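Local coordinates for oligopeptide-binding protein oppA (Lactococcus lactis, PDB 3DRF) that captures oligopeptides in a large Venus-flytrap cavity and delivers them to an ABC transporter for uptake into the cell, at residues S63-G68 and N563-I568; G71-F74 and K80-K83; T115-D118 and Y123-I126; G159-D164 and V170-F175; P180-T183 and Y189-E192. All coordinates share one frame; numbering follows the deposited sequence.

Interaction 1 of 5, residues S63-G68 and N563-I568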
# COMPACT_ATOMS: atom_id res chain seq x y z
N SER A 63 1.23 2.84 -13.84
CA SER A 63 1.44 1.62 -14.62
C SER A 63 0.15 0.99 -15.18
O SER A 63 0.22 0.06 -15.90
CB SER A 63 2.20 0.55 -13.79
OG SER A 63 1.34 -0.07 -12.82
N GLY A 64 -1.00 1.55 -14.81
CA GLY A 64 -2.28 0.94 -15.15
C GLY A 64 -2.47 0.57 -16.64
O GLY A 64 -2.78 -0.53 -16.96
N PRO A 65 -2.26 1.55 -17.52
CA PRO A 65 -2.44 1.26 -18.96
C PRO A 65 -1.51 0.14 -19.49
O PRO A 65 -1.83 -0.54 -20.42
CB PRO A 65 -2.15 2.62 -19.64
CG PRO A 65 -2.49 3.65 -18.63
CD PRO A 65 -2.02 2.99 -17.29
N GLY A 66 -0.38 -0.06 -18.83
CA GLY A 66 0.55 -1.12 -19.20
C GLY A 66 0.28 -2.48 -18.55
O GLY A 66 1.03 -3.40 -18.79
N GLY A 67 -0.82 -2.60 -17.80
CA GLY A 67 -1.17 -3.85 -17.15
C GLY A 67 -1.08 -3.78 -15.63
O GLY A 67 -1.32 -4.75 -15.00
N GLY A 68 -0.77 -2.63 -15.05
CA GLY A 68 -0.71 -2.51 -13.58
C GLY A 68 0.37 -3.37 -12.92
O GLY A 68 0.12 -4.06 -11.99
N ASN A 563 -11.79 -3.62 -18.01
CA ASN A 563 -11.32 -3.22 -19.35
C ASN A 563 -11.34 -1.74 -19.60
O ASN A 563 -11.44 -1.31 -20.71
CB ASN A 563 -12.17 -3.89 -20.39
CG ASN A 563 -11.70 -5.23 -20.72
OD1 ASN A 563 -10.61 -5.40 -21.20
ND2 ASN A 563 -12.52 -6.20 -20.45
N THR A 564 -11.25 -0.98 -18.54
CA THR A 564 -11.29 0.47 -18.65
C THR A 564 -10.32 1.03 -19.72
O THR A 564 -10.69 1.85 -20.47
CB THR A 564 -11.05 1.13 -17.31
OG1 THR A 564 -12.05 0.66 -16.40
CG2 THR A 564 -11.23 2.65 -17.42
N TRP A 565 -9.06 0.61 -19.70
CA TRP A 565 -8.08 1.20 -20.64
C TRP A 565 -8.38 0.88 -22.11
O TRP A 565 -8.00 1.58 -22.96
CB TRP A 565 -6.64 0.78 -20.28
CG TRP A 565 -6.27 1.35 -18.92
CD1 TRP A 565 -6.05 0.65 -17.75
CD2 TRP A 565 -6.16 2.72 -18.57
NE1 TRP A 565 -5.77 1.50 -16.76
CE2 TRP A 565 -5.86 2.79 -17.20
CE3 TRP A 565 -6.26 3.92 -19.30
CZ2 TRP A 565 -5.66 3.99 -16.56
CZ3 TRP A 565 -6.05 5.11 -18.65
CH2 TRP A 565 -5.74 5.13 -17.30
N SER A 566 -9.08 -0.20 -22.38
CA SER A 566 -9.55 -0.51 -23.73
C SER A 566 -10.86 0.17 -24.10
O SER A 566 -11.17 0.29 -25.28
CB SER A 566 -9.70 -2.01 -23.90
OG SER A 566 -8.45 -2.64 -23.83
N GLU A 567 -11.63 0.57 -23.11
CA GLU A 567 -12.93 1.21 -23.31
C GLU A 567 -12.89 2.72 -23.40
O GLU A 567 -13.76 3.29 -23.99
CB GLU A 567 -13.92 0.79 -22.22
CG GLU A 567 -14.34 -0.65 -22.34
CD GLU A 567 -15.00 -1.18 -21.09
OE1 GLU A 567 -14.94 -0.47 -20.06
OE2 GLU A 567 -15.50 -2.34 -21.14
N ILE A 568 -11.90 3.36 -22.81
CA ILE A 568 -11.87 4.80 -22.81
C ILE A 568 -11.61 5.31 -24.24
O ILE A 568 -10.81 4.79 -24.99
CB ILE A 568 -10.80 5.36 -21.87
CG1 ILE A 568 -11.14 5.15 -20.40
CG2 ILE A 568 -10.58 6.85 -22.15
CD1 ILE A 568 -9.96 5.43 -19.49
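Pro65 points CG into one face of the Trp565 indole, the two side chains crossing obliquely, in a CH-pi contact that joins the turn after helix 57-62 to the short helix 564-567, close to the C-terminus of this solute-binding protein. Over the six-membered ring the packing is tight: Pro65 CG stands 3.5 Å from the centroid of that Trp565 ring and only 2° off the normal, so it lies almost over the centre. Trp565 CG is anti to its own carbonyl carbon (chi1 -64°), a setting that carries the indole from the helix out to the turn. Phe224 of strand 224-230 and Ile253 of strand 252-258, in one five-stranded mixed sheet, touch both Pro65 and Trp565. The looser side faces solvent: Gly64 and Trp565 are partly exposed, and Glu567, exposed on the same helix, takes no part. An alanine in place of Trp565 would probably take the indole from Pro65 CG and open a gap between the turn and the helix. The turn itself is braced by Ser63 O, which accepts from Gly66 N and Gly68 N on opposite faces of its plane. The pyrrole end is tight too, the side-chain-free Gly64 bringing its C to 3.4 Å from Trp565 NE1.

Interaction 2 of 5, residues G71-F74 and K80-K83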
# COMPACT_ATOMS: atom_id res chain seq x y z
N GLY A 71 -0.45 -7.60 -13.70
CA GLY A 71 -1.49 -8.35 -13.01
C GLY A 71 -2.18 -9.35 -13.92
O GLY A 71 -2.37 -9.09 -15.11
N LEU A 72 -2.53 -10.50 -13.37
CA LEU A 72 -3.04 -11.64 -14.16
C LEU A 72 -4.56 -11.88 -14.14
O LEU A 72 -5.07 -12.39 -15.07
CB LEU A 72 -2.38 -12.95 -13.66
CG LEU A 72 -0.90 -13.10 -13.99
CD1 LEU A 72 -0.40 -14.36 -13.34
CD2 LEU A 72 -0.68 -13.15 -15.57
N PHE A 73 -5.20 -11.55 -13.03
CA PHE A 73 -6.58 -12.05 -12.79
C PHE A 73 -7.64 -10.97 -12.85
O PHE A 73 -7.46 -9.88 -12.39
CB PHE A 73 -6.64 -12.74 -11.42
CG PHE A 73 -5.59 -13.82 -11.23
CD1 PHE A 73 -5.58 -14.93 -12.05
CD2 PHE A 73 -4.64 -13.70 -10.23
CE1 PHE A 73 -4.60 -15.94 -11.92
CE2 PHE A 73 -3.64 -14.71 -10.07
CZ PHE A 73 -3.61 -15.83 -10.93
N PHE A 74 -8.79 -11.33 -13.38
CA PHE A 74 -9.96 -10.48 -13.32
C PHE A 74 -10.73 -10.83 -12.04
O PHE A 74 -10.58 -11.89 -11.51
CB PHE A 74 -10.87 -10.72 -14.54
CG PHE A 74 -10.43 -10.00 -15.84
CD1 PHE A 74 -9.29 -9.27 -15.90
CD2 PHE A 74 -11.22 -10.10 -16.99
CE1 PHE A 74 -8.92 -8.61 -17.08
CE2 PHE A 74 -10.82 -9.44 -18.18
CZ PHE A 74 -9.69 -8.74 -18.19
N LYS A 80 -13.64 -10.81 -5.84
CA LYS A 80 -13.56 -12.25 -5.96
C LYS A 80 -13.04 -12.64 -7.35
O LYS A 80 -13.49 -12.08 -8.33
CB LYS A 80 -14.98 -12.86 -5.75
CG LYS A 80 -15.00 -14.34 -5.71
CD LYS A 80 -16.38 -15.02 -5.99
CE LYS A 80 -17.55 -14.59 -5.15
NZ LYS A 80 -18.81 -15.37 -5.37
N PHE A 81 -12.09 -13.52 -7.46
CA PHE A 81 -11.55 -13.93 -8.78
C PHE A 81 -12.64 -14.51 -9.66
O PHE A 81 -13.46 -15.27 -9.22
CB PHE A 81 -10.46 -15.02 -8.64
CG PHE A 81 -9.22 -14.58 -7.88
CD1 PHE A 81 -8.41 -13.59 -8.37
CD2 PHE A 81 -8.88 -15.17 -6.68
CE1 PHE A 81 -7.26 -13.19 -7.71
CE2 PHE A 81 -7.74 -14.78 -5.98
CZ PHE A 81 -6.94 -13.81 -6.49
N ILE A 82 -12.58 -14.13 -10.93
CA ILE A 82 -13.38 -14.72 -11.98
C ILE A 82 -12.43 -15.21 -13.07
O ILE A 82 -11.29 -14.95 -13.09
CB ILE A 82 -14.43 -13.72 -12.50
CG1 ILE A 82 -13.79 -12.48 -13.14
CG2 ILE A 82 -15.45 -13.37 -11.31
CD1 ILE A 82 -14.83 -11.57 -13.87
N LYS A 83 -13.01 -15.96 -13.98
CA LYS A 83 -12.29 -16.43 -15.18
C LYS A 83 -12.25 -15.34 -16.25
O LYS A 83 -13.09 -14.51 -16.25
CB LYS A 83 -13.01 -17.67 -15.72
CG LYS A 83 -12.94 -18.94 -14.83
CD LYS A 83 -13.33 -20.22 -15.67
CE LYS A 83 -13.14 -21.57 -14.92
NZ LYS A 83 -12.94 -22.73 -15.90
O HOH W 1 -9.13 -14.05 -14.64
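Phe74 and Ile82 come together where two short segments run antiparallel, their CA atoms 5.6 Å apart, joined by one direct backbone bond. Ile82 N donates to Phe74 O at 3.1 Å and an almost straight 175°, although the donor stands above the carbonyl plane. In the other direction the link is indirect: a water accepts from Phe74 N at 3.0 Å and donates to Ile82 O at 2.8 Å. The pairing is therefore irregular, part direct and part solvent-mediated. On one face of this small two-stranded sheet the CB of Phe74 packs on CG1 of the exposed Ile82, while the Phe74 ring leads away from the other strand. The opposite face is aromatic. Phe73 and Phe81 set their rings at 73° with centroids 5.2 Å apart, in an oblique pairing where Phe81 CD1 comes to 3.6 Å from Phe73 CB and its neighbour CE1 lies close to Phe73 CD2. Both rings also reach Val89 of strand 87-92 and Glu192. The Phe81 ring turns an edge to Phe74 O, the same oxygen that takes the bond from Ile82 N. A serine in place of Phe81 would probably leave Phe73 without its aromatic mate and open a gap over Val89. The chemistry is thus divided, with water completing the polar link between the backbones and the two rings making an apolar patch turned to strand 87-92.

Interaction 3 of 5, residues T115-D118 and Y123-I126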
# COMPACT_ATOMS: atom_id res chain seq x y z
N THR A 115 5.16 -17.26 -19.83
CA THR A 115 5.25 -18.67 -19.47
C THR A 115 5.13 -18.92 -17.97
O THR A 115 5.21 -18.04 -17.16
CB THR A 115 6.65 -19.27 -19.91
OG1 THR A 115 7.68 -18.72 -19.09
CG2 THR A 115 6.90 -19.01 -21.43
N ALA A 116 5.03 -20.19 -17.63
CA ALA A 116 4.98 -20.66 -16.22
C ALA A 116 6.19 -20.10 -15.43
O ALA A 116 6.05 -19.64 -14.30
CB ALA A 116 4.97 -22.23 -16.20
N LYS A 117 7.38 -20.15 -16.03
CA LYS A 117 8.57 -19.62 -15.37
C LYS A 117 8.49 -18.10 -15.03
O LYS A 117 8.98 -17.68 -14.02
CB LYS A 117 9.80 -19.89 -16.25
CG LYS A 117 11.15 -19.28 -15.74
CD LYS A 117 11.50 -19.77 -14.29
CE LYS A 117 12.88 -19.12 -13.87
NZ LYS A 117 13.18 -19.58 -12.45
N ASP A 118 7.83 -17.31 -15.89
CA ASP A 118 7.61 -15.86 -15.62
C ASP A 118 6.81 -15.63 -14.32
O ASP A 118 7.00 -14.69 -13.67
CB ASP A 118 6.91 -15.21 -16.82
CG ASP A 118 7.76 -15.21 -18.09
OD1 ASP A 118 8.97 -15.24 -17.97
OD2 ASP A 118 7.17 -15.21 -19.13
N TYR A 123 8.04 -14.62 -7.69
CA TYR A 123 8.31 -15.07 -6.29
C TYR A 123 9.80 -14.88 -5.95
O TYR A 123 10.08 -14.50 -4.88
CB TYR A 123 7.92 -16.52 -6.10
CG TYR A 123 6.39 -16.73 -6.08
CD1 TYR A 123 5.66 -16.87 -7.27
CD2 TYR A 123 5.66 -16.72 -4.88
CE1 TYR A 123 4.27 -17.07 -7.28
CE2 TYR A 123 4.24 -16.91 -4.88
CZ TYR A 123 3.58 -17.12 -6.07
OH TYR A 123 2.21 -17.29 -6.03
N GLU A 124 10.69 -15.15 -6.89
CA GLU A 124 12.10 -14.98 -6.65
C GLU A 124 12.43 -13.51 -6.46
O GLU A 124 13.24 -13.18 -5.67
CB GLU A 124 12.95 -15.53 -7.82
CG GLU A 124 12.76 -17.11 -8.03
CD GLU A 124 13.72 -17.71 -9.02
OE1 GLU A 124 14.57 -16.99 -9.43
OE2 GLU A 124 13.52 -18.85 -9.39
N THR A 125 11.77 -12.62 -7.20
CA THR A 125 12.08 -11.18 -7.05
C THR A 125 11.80 -10.66 -5.64
O THR A 125 12.43 -9.76 -5.23
CB THR A 125 11.41 -10.27 -8.09
OG1 THR A 125 9.97 -10.21 -7.87
CG2 THR A 125 11.72 -10.70 -9.53
N ILE A 126 10.81 -11.26 -4.96
CA ILE A 126 10.55 -10.90 -3.55
C ILE A 126 11.37 -11.73 -2.54
O ILE A 126 11.87 -11.21 -1.59
CB ILE A 126 9.01 -11.07 -3.25
CG1 ILE A 126 8.24 -10.03 -4.13
CG2 ILE A 126 8.78 -10.86 -1.76
CD1 ILE A 126 6.67 -10.18 -3.97
O HOH W 2 15.57 -18.14 -11.73
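Lys117 and Glu124 join ends across seven residues of one helix, about two turns, a longer reach than the usual three- or four-residue spacing of such ion pairs. The direct link is a weak, salt-bridged hydrogen bond, Lys117 NZ to Glu124 OE2 at 3.2 Å, and a water runs beside it. That water accepts from Lys117 NZ at 2.9 Å and donates to Glu124 OE1 at 2.8 Å, so both carboxylate oxygens are tied to one ammonium group. The lysine bends at chi2 (57°) and is extended from there on, while the glutamate chain stays extended beyond CG; the two side chains cross at about a right angle. Lys117 starts in the first turn of helix 116-127, which opens with a capping box: Thr115 N donates to Asp118 OD2 at 3.0 Å from above the carboxylate plane, and Asp118 N returns a weak bond to Thr115 OG1 at 3.5 Å. The stronger polar partner of Lys117 is Glu120 OE1, also a salt bridge, and Tyr197 adds a cation-pi contact. Glu120 OE2 lies near Glu124 OE2, and the lysine charge probably eases the repulsion between these two carboxylates.

Interaction 4 of 5, residues G159-D164 and V170-F175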
# COMPACT_ATOMS: atom_id res chain seq x y z
N GLY A 159 7.68 -25.90 -3.59
CA GLY A 159 6.21 -25.83 -3.70
C GLY A 159 5.66 -25.25 -4.97
O GLY A 159 4.48 -25.22 -5.11
N ILE A 160 6.51 -24.76 -5.84
CA ILE A 160 6.04 -24.25 -7.15
C ILE A 160 6.56 -25.18 -8.25
O ILE A 160 7.75 -25.25 -8.45
CB ILE A 160 6.52 -22.81 -7.35
CG1 ILE A 160 5.93 -21.91 -6.22
CG2 ILE A 160 6.11 -22.32 -8.74
CD1 ILE A 160 6.29 -20.39 -6.32
N THR A 161 5.64 -25.81 -8.97
CA THR A 161 5.99 -26.74 -10.03
C THR A 161 5.17 -26.43 -11.30
O THR A 161 4.24 -25.65 -11.30
CB THR A 161 5.81 -28.23 -9.58
OG1 THR A 161 4.43 -28.45 -9.19
CG2 THR A 161 6.75 -28.61 -8.41
N PHE A 162 5.59 -27.09 -12.37
CA PHE A 162 5.11 -26.75 -13.72
C PHE A 162 4.59 -27.99 -14.44
O PHE A 162 5.36 -28.69 -15.07
CB PHE A 162 6.23 -26.10 -14.54
CG PHE A 162 6.96 -25.00 -13.77
CD1 PHE A 162 6.31 -23.84 -13.41
CD2 PHE A 162 8.29 -25.15 -13.41
CE1 PHE A 162 6.99 -22.83 -12.76
CE2 PHE A 162 8.96 -24.15 -12.73
CZ PHE A 162 8.29 -22.99 -12.43
N PRO A 163 3.29 -28.23 -14.38
CA PRO A 163 2.72 -29.44 -14.99
C PRO A 163 2.95 -29.54 -16.49
O PRO A 163 2.91 -30.64 -16.95
CB PRO A 163 1.23 -29.31 -14.69
CG PRO A 163 1.12 -28.42 -13.48
CD PRO A 163 2.29 -27.49 -13.55
N ASP A 164 3.19 -28.45 -17.21
CA ASP A 164 3.50 -28.52 -18.66
C ASP A 164 4.84 -27.85 -18.93
O ASP A 164 5.06 -27.32 -19.96
CB ASP A 164 2.35 -27.94 -19.50
CG ASP A 164 2.50 -28.26 -21.01
OD1 ASP A 164 3.06 -29.29 -21.39
OD2 ASP A 164 2.06 -27.39 -21.78
N VAL A 170 1.06 -23.47 -17.30
CA VAL A 170 0.43 -23.92 -16.03
C VAL A 170 1.44 -23.94 -14.88
O VAL A 170 2.52 -24.39 -15.00
CB VAL A 170 -0.22 -25.33 -16.19
CG1 VAL A 170 -1.00 -25.75 -14.90
CG2 VAL A 170 -1.15 -25.38 -17.45
N ILE A 171 1.01 -23.39 -13.75
CA ILE A 171 1.78 -23.41 -12.51
C ILE A 171 0.92 -23.96 -11.36
O ILE A 171 -0.15 -23.55 -11.14
CB ILE A 171 2.26 -21.98 -12.10
CG1 ILE A 171 2.83 -21.24 -13.33
CG2 ILE A 171 3.37 -22.14 -11.02
CD1 ILE A 171 1.79 -20.21 -13.99
N LYS A 172 1.48 -24.93 -10.66
CA LYS A 172 0.88 -25.46 -9.43
C LYS A 172 1.63 -24.88 -8.22
O LYS A 172 2.82 -25.01 -8.11
CB LYS A 172 1.02 -26.99 -9.38
CG LYS A 172 0.43 -27.66 -8.13
CD LYS A 172 0.74 -29.20 -8.13
CE LYS A 172 1.07 -29.68 -6.70
NZ LYS A 172 1.36 -31.16 -6.67
N VAL A 173 0.90 -24.29 -7.31
CA VAL A 173 1.44 -23.78 -6.03
C VAL A 173 0.88 -24.59 -4.85
O VAL A 173 -0.29 -24.69 -4.67
CB VAL A 173 1.08 -22.28 -5.83
CG1 VAL A 173 1.67 -21.74 -4.51
CG2 VAL A 173 1.51 -21.45 -7.09
N GLN A 174 1.77 -25.21 -4.12
CA GLN A 174 1.44 -26.04 -2.96
C GLN A 174 1.55 -25.24 -1.67
O GLN A 174 2.60 -24.78 -1.31
CB GLN A 174 2.40 -27.26 -2.90
CG GLN A 174 2.14 -28.21 -1.72
CD GLN A 174 0.81 -28.94 -1.87
OE1 GLN A 174 0.70 -29.75 -2.73
NE2 GLN A 174 -0.17 -28.64 -1.04
N PHE A 175 0.44 -25.18 -0.99
CA PHE A 175 0.37 -24.51 0.32
C PHE A 175 0.50 -25.52 1.46
O PHE A 175 0.24 -26.66 1.29
CB PHE A 175 -1.00 -23.78 0.49
CG PHE A 175 -1.29 -22.78 -0.64
CD1 PHE A 175 -0.47 -21.68 -0.81
CD2 PHE A 175 -2.37 -22.95 -1.46
CE1 PHE A 175 -0.71 -20.76 -1.84
CE2 PHE A 175 -2.62 -22.03 -2.50
CZ PHE A 175 -1.75 -20.96 -2.68
O HOH W 3 3.83 -31.19 -8.22
O HOH W 4 3.49 -25.52 -17.25
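Ile160 and Ile171 each direct CG2 away from their own backbone N, through chi1 of -61° and -45°, and the two methyls meet at 3.6 Å with the side chains alongside each other. Ile171 CG2 also lies near CE1 of Phe162, whose ring points the same way, so three apolar groups gather on the face of the sheet covered by helix 116-127, where Ala116, Tyr119 and Tyr123 pack against them. The frame is a beta hairpin in which strand 160-161 forms an outer strand of a four-stranded antiparallel sheet, with strand 170-174 next to it. Thr161 and Lys172 are a hydrogen-bonded pair: Thr161 N donates to Lys172 O at 3.1 Å, and Lys172 N returns to Thr161 O at 2.9 Å from a position tilted out of the carbonyl plane. Beyond them Gln174 N bonds Gly159 O at 2.9 Å, in its carbonyl plane. On the face opposite the isoleucines, Thr161 OG1 lies beside the CB of Lys172, and one water links that hydroxyl to Lys172 NZ. Past the last strand pair, Pro163 crosses Val170 at about a right angle, CG to CG1 at 3.7 Å; here another water accepts from Asp164 N and donates to Val170 O at 2.7 Å.

Interaction 5 of 5, residues P180-T183 and Y189-E192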
# COMPACT_ATOMS: atom_id res chain seq x y z
N PRO A 180 -8.78 -18.32 4.13
CA PRO A 180 -10.15 -17.95 3.72
C PRO A 180 -10.18 -16.82 2.66
O PRO A 180 -11.04 -16.76 1.85
CB PRO A 180 -10.82 -17.53 5.06
CG PRO A 180 -9.68 -17.23 5.99
CD PRO A 180 -8.60 -18.19 5.60
N GLY A 181 -9.18 -15.98 2.66
CA GLY A 181 -9.10 -14.92 1.66
C GLY A 181 -8.65 -15.31 0.23
O GLY A 181 -8.62 -14.47 -0.63
N MET A 182 -8.25 -16.56 0.02
CA MET A 182 -7.69 -17.02 -1.27
C MET A 182 -8.63 -16.90 -2.47
O MET A 182 -8.19 -16.95 -3.56
CB MET A 182 -7.17 -18.45 -1.14
CG MET A 182 -5.79 -18.50 -0.44
SD MET A 182 -5.36 -20.26 -0.28
CE MET A 182 -3.65 -20.16 0.36
N THR A 183 -9.91 -16.78 -2.18
CA THR A 183 -10.92 -16.55 -3.24
C THR A 183 -10.93 -15.09 -3.77
O THR A 183 -11.57 -14.83 -4.74
CB THR A 183 -12.33 -16.88 -2.72
OG1 THR A 183 -12.53 -16.14 -1.53
CG2 THR A 183 -12.48 -18.40 -2.45
N TYR A 189 -1.38 -14.53 -0.14
CA TYR A 189 -0.89 -15.94 0.02
C TYR A 189 -0.40 -16.57 -1.28
O TYR A 189 0.39 -17.45 -1.26
CB TYR A 189 -1.96 -16.79 0.74
CG TYR A 189 -2.11 -16.39 2.20
CD1 TYR A 189 -1.20 -16.80 3.13
CD2 TYR A 189 -3.14 -15.54 2.63
CE1 TYR A 189 -1.29 -16.44 4.48
CE2 TYR A 189 -3.25 -15.14 3.98
CZ TYR A 189 -2.31 -15.61 4.89
OH TYR A 189 -2.35 -15.26 6.22
N PHE A 190 -0.88 -16.07 -2.41
CA PHE A 190 -0.26 -16.35 -3.73
C PHE A 190 -0.27 -15.03 -4.48
O PHE A 190 -1.10 -14.20 -4.29
CB PHE A 190 -0.90 -17.51 -4.50
CG PHE A 190 -2.36 -17.31 -4.86
CD1 PHE A 190 -2.73 -16.70 -6.07
CD2 PHE A 190 -3.39 -17.76 -4.00
CE1 PHE A 190 -4.09 -16.54 -6.41
CE2 PHE A 190 -4.71 -17.59 -4.34
CZ PHE A 190 -5.08 -17.02 -5.51
N LEU A 191 0.73 -14.87 -5.30
CA LEU A 191 0.96 -13.61 -6.03
C LEU A 191 0.21 -13.62 -7.36
O LEU A 191 -0.24 -14.64 -7.83
CB LEU A 191 2.50 -13.37 -6.24
CG LEU A 191 3.33 -13.34 -4.91
CD1 LEU A 191 4.85 -13.23 -5.18
CD2 LEU A 191 2.82 -12.16 -3.97
N GLU A 192 0.14 -12.44 -7.97
CA GLU A 192 -0.80 -12.24 -9.09
C GLU A 192 -0.19 -11.55 -10.27
O GLU A 192 -0.90 -11.07 -11.10
CB GLU A 192 -2.05 -11.44 -8.60
CG GLU A 192 -2.74 -12.05 -7.35
CD GLU A 192 -3.99 -11.30 -6.92
OE1 GLU A 192 -4.71 -10.76 -7.75
OE2 GLU A 192 -4.22 -11.30 -5.75
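Met182 meets Tyr189 with its methyl and Phe190 with CB and CG, so opposite ends of one side chain serve the two residues. The chain is drawn out straight beyond CG (chi2 176°, chi3 174°), which carries CE as far as the CB of Tyr189, at 3.8 Å. The Tyr189 side chain crosses it at about a right angle, and the methyl meets the tyrosine at its base, lying oblique to the ring. Nearer the backbone, both CB and CG of Met182 lie 4.1 Å from Phe190 CE2. Phe190 holds its CG between its own backbone N and carbonyl carbon (chi1 62°), and this rotamer swings the ring back so that its far edge comes up to the 180-183 turn. There Met182 O sits near the ring plane, 3.6 Å from Phe190 CE2 and 3.7 Å from CZ. The contact is buried in the loop that leads from strand 170-174 to helix 197-200. Phe175 packs on Met182 and Phe190, and Leu91 of strand 87-92 touches the same two residues. The polar end of the tyrosine looks elsewhere, its OH bonding Asp509 OD2, while Asn187 OD1 accepts from Tyr189 N. Across the two segments the contact is therefore almost wholly apolar, and where a polar atom enters, the carbonyl oxygen of Met182 faces the weakly positive C-H rim of Phe190, an arrangement that is probably mildly attractive.

Interaction 1 spans almost the whole chain, joining the 63-68 turn to the C-terminal helix 564-567, and the other four follow in series between its two ends. Interaction 2 adjoins it in sequence, with centres about 15 Å apart. Helix 116-127 of interaction 3 lies on the hairpin of interaction 4, centres about 12 Å apart, and that hairpin continues the four-stranded sheet begun by strands 87-92 and 97-102. Interactions 4 and 5 touch through Phe175, centres about 15 Å apart; Tyr123 OH probably bonds Leu191 N between 3 and 5. Interaction 2 joins interaction 5 through probable backbone bonds, Leu72 with Glu192 and Phe81 with Thr183. Contacts 2 to 5 thus form one continuous body within this Venus-flytrap receptor.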